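Heavy-metal chelation domain-containing protein (Pyrococcus horikoshii, PDB 3NPG) is of unknown function but belongs to a putative heavy-metal chelation family and may bind heavy-metal ions. Local coordinates at residues L30-W34 with L230-F235; Y139-R143 with T152-E158. All coordinates share one frame. Numbering follows the deposited sequence.

Contact 1: residues L30-W34 with L230-F235. With ACT (acetate ion), chain E.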
loop_
_atom_site.group_PDB
_atom_site.type_symbol
_atom_site.label_atom_id
_atom_site.label_comp_id
_atom_site.label_asym_id
_atom_site.label_seq_id
_atom_site.Cartn_x
_atom_site.Cartn_y
_atom_site.Cartn_z
ATOM N N LEU A 30 -18.365 0.614 -2.390
ATOM C CA LEU A 30 -17.699 0.681 -1.093
ATOM C C LEU A 30 -18.661 1.190 0.005
ATOM O O LEU A 30 -19.481 2.074 -0.254
ATOM C CB LEU A 30 -16.460 1.593 -1.172
ATOM C CG LEU A 30 -15.266 1.049 -1.964
ATOM C CD1 LEU A 30 -14.273 2.142 -2.251
ATOM C CD2 LEU A 30 -14.587 -0.095 -1.225
ATOM N N PRO A 31 -18.572 0.649 1.250
ATOM C CA PRO A 31 -17.626 -0.387 1.720
ATOM C C PRO A 31 -17.996 -1.801 1.265
ATOM O O PRO A 31 -17.145 -2.695 1.280
ATOM C CB PRO A 31 -17.695 -0.239 3.244
ATOM C CG PRO A 31 -19.097 0.229 3.506
ATOM C CD PRO A 31 -19.450 1.121 2.343
ATOM N N TYR A 32 -19.258 -2.003 0.849
ATOM C CA TYR A 32 -19.747 -3.324 0.489
ATOM C C TYR A 32 -20.320 -3.397 -0.898
ATOM O O TYR A 32 -20.993 -2.462 -1.352
ATOM C CB TYR A 32 -20.786 -3.809 1.514
ATOM C CG TYR A 32 -20.169 -4.279 2.806
ATOM C CD1 TYR A 32 -19.849 -3.379 3.815
ATOM C CD2 TYR A 32 -19.870 -5.622 3.011
ATOM C CE1 TYR A 32 -19.217 -3.798 4.982
ATOM C CE2 TYR A 32 -19.261 -6.056 4.183
ATOM C CZ TYR A 32 -18.933 -5.140 5.167
ATOM O OH TYR A 32 -18.323 -5.558 6.322
ATOM N N THR A 33 -20.076 -4.532 -1.576
ATOM C CA THR A 33 -20.725 -4.886 -2.827
ATOM C C THR A 33 -22.034 -5.549 -2.447
ATOM O O THR A 33 -22.063 -6.341 -1.501
ATOM C CB THR A 33 -19.827 -5.842 -3.641
ATOM O OG1 THR A 33 -18.639 -5.153 -4.027
ATOM C CG2 THR A 33 -20.524 -6.400 -4.870
ATOM N N TRP A 34 -23.131 -5.169 -3.099
ATOM C CA TRP A 34 -24.431 -5.724 -2.749
ATOM C C TRP A 34 -25.191 -6.257 -3.941
ATOM O O TRP A 34 -24.993 -5.794 -5.063
ATOM C CB TRP A 34 -25.274 -4.705 -1.968
ATOM C CG TRP A 34 -25.477 -3.408 -2.681
ATOM C CD1 TRP A 34 -24.730 -2.275 -2.550
ATOM C CD2 TRP A 34 -26.523 -3.097 -3.606
ATOM N NE1 TRP A 34 -25.245 -1.276 -3.341
ATOM C CE2 TRP A 34 -26.354 -1.749 -3.992
ATOM C CE3 TRP A 34 -27.592 -3.830 -4.153
ATOM C CZ2 TRP A 34 -27.203 -1.124 -4.910
ATOM C CZ3 TRP A 34 -28.429 -3.208 -5.061
ATOM C CH2 TRP A 34 -28.227 -1.873 -5.436
ATOM N N LEU A 230 -25.838 1.950 2.038
ATOM C CA LEU A 230 -24.810 1.233 1.252
ATOM C C LEU A 230 -24.347 2.089 0.079
ATOM O O LEU A 230 -23.144 2.170 -0.194
ATOM C CB LEU A 230 -25.342 -0.120 0.731
ATOM C CG LEU A 230 -25.365 -1.283 1.725
ATOM C CD1 LEU A 230 -26.095 -2.452 1.149
ATOM C CD2 LEU A 230 -23.962 -1.703 2.122
ATOM N N LYS A 231 -25.306 2.762 -0.598
ATOM C CA LYS A 231 -25.020 3.655 -1.725
ATOM C C LYS A 231 -24.290 4.918 -1.258
ATOM O O LYS A 231 -23.505 5.487 -2.019
ATOM C CB LYS A 231 -26.317 4.026 -2.461
ATOM C CG LYS A 231 -26.883 2.903 -3.310
ATOM C CD LYS A 231 -28.341 3.147 -3.651
ATOM C CE LYS A 231 -28.834 2.164 -4.674
ATOM N NZ LYS A 231 -30.311 2.075 -4.688
ATOM N N LEU A 232 -24.538 5.348 0.006
ATOM C CA LEU A 232 -23.888 6.533 0.584
ATOM C C LEU A 232 -22.492 6.217 1.139
ATOM O O LEU A 232 -21.744 7.131 1.472
ATOM C CB LEU A 232 -24.769 7.158 1.688
ATOM C CG LEU A 232 -25.910 8.059 1.209
ATOM C CD1 LEU A 232 -26.907 8.286 2.307
ATOM C CD2 LEU A 232 -25.385 9.385 0.689
ATOM N N GLY A 233 -22.162 4.929 1.230
ATOM C CA GLY A 233 -20.871 4.477 1.739
ATOM C C GLY A 233 -20.775 4.515 3.253
ATOM O O GLY A 233 -19.682 4.671 3.802
ATOM N N SER A 234 -21.934 4.394 3.946
ATOM C CA SER A 234 -21.999 4.422 5.410
ATOM C C SER A 234 -22.205 3.016 5.955
ATOM O O SER A 234 -23.255 2.414 5.718
ATOM C CB SER A 234 -23.132 5.337 5.874
ATOM O OG SER A 234 -23.201 5.414 7.288
ATOM N N PHE A 235 -21.192 2.466 6.656
ATOM C CA PHE A 235 -21.304 1.118 7.205
ATOM C C PHE A 235 -22.245 1.057 8.398
ATOM O O PHE A 235 -23.129 0.202 8.430
ATOM C CB PHE A 235 -19.932 0.537 7.569
ATOM C CG PHE A 235 -20.030 -0.804 8.261
ATOM C CD1 PHE A 235 -20.447 -1.934 7.568
ATOM C CD2 PHE A 235 -19.769 -0.923 9.620
ATOM C CE1 PHE A 235 -20.578 -3.162 8.217
ATOM C CE2 PHE A 235 -19.905 -2.152 10.268
ATOM C CZ PHE A 235 -20.309 -3.263 9.562
HETATM C C ACT E . -16.829 -8.690 6.401
HETATM O O ACT E . -16.550 -9.746 5.929
HETATM O OXT ACT E . -17.575 -7.991 5.808
HETATM C CH3 ACT E . -16.219 -8.244 7.728
#
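This is a mostly apolar strand-on-helix-ends contact, made without any hydrogen bond across it and burying 428 Å². The turn leading into strand 32-38, the middle strand of the three-stranded antiparallel sheet, rests on the end of helix 223-232 and the start of helix 235-239. Both helices belong to the connection between the last two strands of the seven-stranded sheet. Tyr32 and Trp34 turn their CA-to-CB bonds toward the helices, whereas that of Thr33 points away and its side chain touches Thr83 and Leu84 of helix 79-96. Leu230 packs against the strand between Tyr32 and Trp34: its CD2 is 3.9 Å from Tyr32 CB and its CD1 3.9 Å from Trp34 CB, while Lys231 CE comes within 3.7 Å of Trp34 CZ2. Helix 223-232 ends in a Schellman motif at Gly233, whose positive phi (78°) favours glycine. Gly233 CA makes a CA-H...O contact with Leu30 O (3.4 Å, 139° at the hydrogen), the carbonyl oxygen of the cis Leu30-Pro31 peptide bond. Phe235 meets Pro31 (CB to CG 4.2 Å) and approaches the Tyr32 ring rim to rim, with CD1 3.4 Å from Tyr32 CE1 and the planes at 24°. Tyr58 of a second subunit packs on Leu30 and Pro31. Tyr32 OH donates a 2.6 Å hydrogen bond to OXT of an acetate, probably from the crystallisation liquor, which Thr199 also binds.

Contact 2: residues Y139-R143 with T152-E158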
loop_
_atom_site.group_PDB
_atom_site.type_symbol
_atom_site.label_atom_id
_atom_site.label_comp_id
_atom_site.label_asym_id
_atom_site.label_seq_id
_atom_site.Cartn_x
_atom_site.Cartn_y
_atom_site.Cartn_z
ATOM N N TYR A 139 -3.534 -13.592 18.676
ATOM C CA TYR A 139 -2.638 -13.344 17.543
ATOM C C TYR A 139 -3.449 -12.735 16.408
ATOM O O TYR A 139 -4.292 -13.419 15.821
ATOM C CB TYR A 139 -1.963 -14.653 17.076
ATOM C CG TYR A 139 -0.991 -15.228 18.082
ATOM C CD1 TYR A 139 -1.421 -16.100 19.080
ATOM C CD2 TYR A 139 0.362 -14.926 18.022
ATOM C CE1 TYR A 139 -0.532 -16.624 20.016
ATOM C CE2 TYR A 139 1.264 -15.450 18.947
ATOM C CZ TYR A 139 0.811 -16.298 19.946
ATOM O OH TYR A 139 1.698 -16.818 20.860
ATOM N N VAL A 140 -3.265 -11.422 16.153
ATOM C CA VAL A 140 -4.037 -10.707 15.123
ATOM C C VAL A 140 -3.269 -10.648 13.801
ATOM O O VAL A 140 -2.098 -10.275 13.787
ATOM C CB VAL A 140 -4.485 -9.289 15.601
ATOM C CG1 VAL A 140 -5.505 -8.686 14.638
ATOM C CG2 VAL A 140 -5.054 -9.342 17.011
ATOM N N PHE A 141 -3.933 -11.021 12.690
ATOM C CA PHE A 141 -3.320 -11.007 11.358
ATOM C C PHE A 141 -4.073 -10.072 10.436
ATOM O O PHE A 141 -5.286 -10.216 10.273
ATOM C CB PHE A 141 -3.279 -12.426 10.761
ATOM C CG PHE A 141 -2.634 -13.452 11.657
ATOM C CD1 PHE A 141 -1.254 -13.631 11.657
ATOM C CD2 PHE A 141 -3.403 -14.250 12.497
ATOM C CE1 PHE A 141 -0.656 -14.575 12.494
ATOM C CE2 PHE A 141 -2.803 -15.188 13.338
ATOM C CZ PHE A 141 -1.433 -15.347 13.329
ATOM N N GLU A 142 -3.371 -9.108 9.835
ATOM C CA GLU A 142 -4.002 -8.164 8.919
ATOM C C GLU A 142 -3.238 -8.061 7.598
ATOM O O GLU A 142 -2.013 -7.928 7.593
ATOM C CB GLU A 142 -4.179 -6.778 9.583
ATOM C CG GLU A 142 -4.938 -5.769 8.726
ATOM C CD GLU A 142 -6.313 -6.213 8.254
ATOM O OE1 GLU A 142 -7.217 -6.359 9.106
ATOM O OE2 GLU A 142 -6.498 -6.361 7.025
ATOM N N ARG A 143 -3.967 -8.141 6.485
ATOM C CA ARG A 143 -3.396 -8.073 5.149
ATOM C C ARG A 143 -3.367 -6.605 4.631
ATOM O O ARG A 143 -2.390 -6.199 4.001
ATOM C CB ARG A 143 -4.196 -8.978 4.195
ATOM C CG ARG A 143 -3.558 -9.156 2.845
ATOM C CD ARG A 143 -4.217 -10.260 2.057
ATOM N NE ARG A 143 -3.950 -10.125 0.627
ATOM C CZ ARG A 143 -2.883 -10.627 0.014
ATOM N NH1 ARG A 143 -1.999 -11.347 0.693
ATOM N NH2 ARG A 143 -2.716 -10.454 -1.288
ATOM N N THR A 152 -0.345 -6.364 15.167
ATOM C CA THR A 152 -0.872 -7.224 14.108
ATOM C C THR A 152 0.269 -7.885 13.329
ATOM O O THR A 152 1.229 -7.211 12.949
ATOM C CB THR A 152 -1.835 -6.442 13.186
ATOM O OG1 THR A 152 -1.136 -5.356 12.593
ATOM C CG2 THR A 152 -3.064 -5.931 13.919
ATOM N N TYR A 153 0.178 -9.212 13.123
ATOM C CA TYR A 153 1.181 -9.978 12.374
ATOM C C TYR A 153 0.848 -9.983 10.885
ATOM O O TYR A 153 -0.304 -9.780 10.511
ATOM C CB TYR A 153 1.250 -11.429 12.895
ATOM C CG TYR A 153 1.684 -11.540 14.336
ATOM C CD1 TYR A 153 3.023 -11.706 14.669
ATOM C CD2 TYR A 153 0.753 -11.519 15.369
ATOM C CE1 TYR A 153 3.433 -11.805 15.998
ATOM C CE2 TYR A 153 1.148 -11.618 16.702
ATOM C CZ TYR A 153 2.491 -11.758 17.013
ATOM O OH TYR A 153 2.889 -11.860 18.325
ATOM N N SER A 154 1.847 -10.256 10.035
ATOM C CA SER A 154 1.634 -10.381 8.594
ATOM C C SER A 154 0.822 -11.651 8.314
ATOM O O SER A 154 0.944 -12.633 9.059
ATOM C CB SER A 154 2.973 -10.442 7.865
ATOM O OG SER A 154 2.800 -10.596 6.467
ATOM N N ASP A 155 -0.020 -11.637 7.258
ATOM C CA ASP A 155 -0.853 -12.800 6.934
ATOM C C ASP A 155 -0.013 -14.016 6.477
ATOM O O ASP A 155 -0.529 -15.135 6.425
ATOM C CB ASP A 155 -1.935 -12.442 5.902
ATOM C CG ASP A 155 -1.394 -12.090 4.531
ATOM O OD1 ASP A 155 -1.435 -12.960 3.636
ATOM O OD2 ASP A 155 -1.013 -10.925 4.332
ATOM N N THR A 156 1.297 -13.800 6.212
ATOM C CA THR A 156 2.216 -14.882 5.822
ATOM C C THR A 156 2.545 -15.790 7.021
ATOM O O THR A 156 2.999 -16.923 6.835
ATOM C CB THR A 156 3.495 -14.307 5.174
ATOM O OG1 THR A 156 4.185 -13.501 6.127
ATOM C CG2 THR A 156 3.200 -13.500 3.922
ATOM N N LEU A 157 2.294 -15.287 8.254
ATOM C CA LEU A 157 2.560 -16.030 9.488
ATOM C C LEU A 157 1.349 -16.860 9.929
ATOM O O LEU A 157 1.463 -17.652 10.868
ATOM C CB LEU A 157 3.005 -15.075 10.619
ATOM C CG LEU A 157 4.301 -14.279 10.362
ATOM C CD1 LEU A 157 4.531 -13.249 11.447
ATOM C CD2 LEU A 157 5.509 -15.212 10.237
ATOM N N GLU A 158 0.191 -16.697 9.237
ATOM C CA GLU A 158 -1.021 -17.474 9.531
ATOM C C GLU A 158 -0.745 -18.955 9.356
ATOM O O GLU A 158 -1.038 -19.749 10.252
ATOM C CB GLU A 158 -2.180 -17.051 8.611
ATOM C CG GLU A 158 -2.719 -15.660 8.891
ATOM C CD GLU A 158 -3.768 -15.176 7.907
ATOM O OE1 GLU A 158 -4.213 -15.985 7.065
ATOM O OE2 GLU A 158 -4.147 -13.988 7.981
#
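Two backbone hydrogen bonds join these segments in parallel: Tyr153 N to Val140 O (2.6 Å, 164°) and Glu142 N to Tyr153 O (3.2 Å, 156°). They straddle Phe141, whose CA lies 4.7 Å from Tyr153 CA and adds a CA-H...O contact to Tyr153 O at 3.4 Å. Apolar and aromatic contacts collect on the sheet face that carries Phe141 and Tyr153. With Tyr139 these form an aromatic cluster of oblique pairs: the Tyr153 centroid is 5.7 Å from that of Tyr139 and 5.9 Å from that of Phe141. Glu158 CG sits over the Phe141 ring in a CH-pi contact, 3.9 Å from the centroid and 25° off the normal. On the other face, Val140 CG1 meets Thr152 CG2 at 3.8 Å. The charged contact is looser: the salt bridge from Arg143 NH1 to Asp155 OD1 is 3.4 Å long, its hydrogen bond weak. Both residues have stronger partners in Asp155 and Arg143 of a third subunit, so the pair lies at an assembly interface. Glu142, held by Asn124, lies near the C-terminal end of strand 137-141, second in the parallel order, where NAD-binding Rossmann domains often carry an acidic residue; no nucleotide role is established here. The short, weakly bonded strand 152-153 outside 137-141, itself beside 118-122, is consistent with the 3-2-1 half of a Rossmann-like parallel sheet.

Overall arrangement
The two contacts lie about 26 Å apart between centres, with nearest atoms about 11 Å apart, and share no residue. Contact 2 is nested along the chain inside the loop that contact 1 closes: 30-34 comes first, then 139-143 and 152-158, and finally 230-235. Contact 2 is local, joining the outermost parallel strand, 152-153, to its neighbour 137-141. Contact 1 spans 195 intervening residues and brings the three-stranded antiparallel sheet against helices 223-232 and 235-239, which lead to strand 242-248 at the other edge of the seven-stranded sheet. Contact 2 therefore completes one edge of the Rossmann-like sheet, and contact 1 ties helices near its opposite edge to the N-terminal sheet; each also borders a different neighbouring subunit.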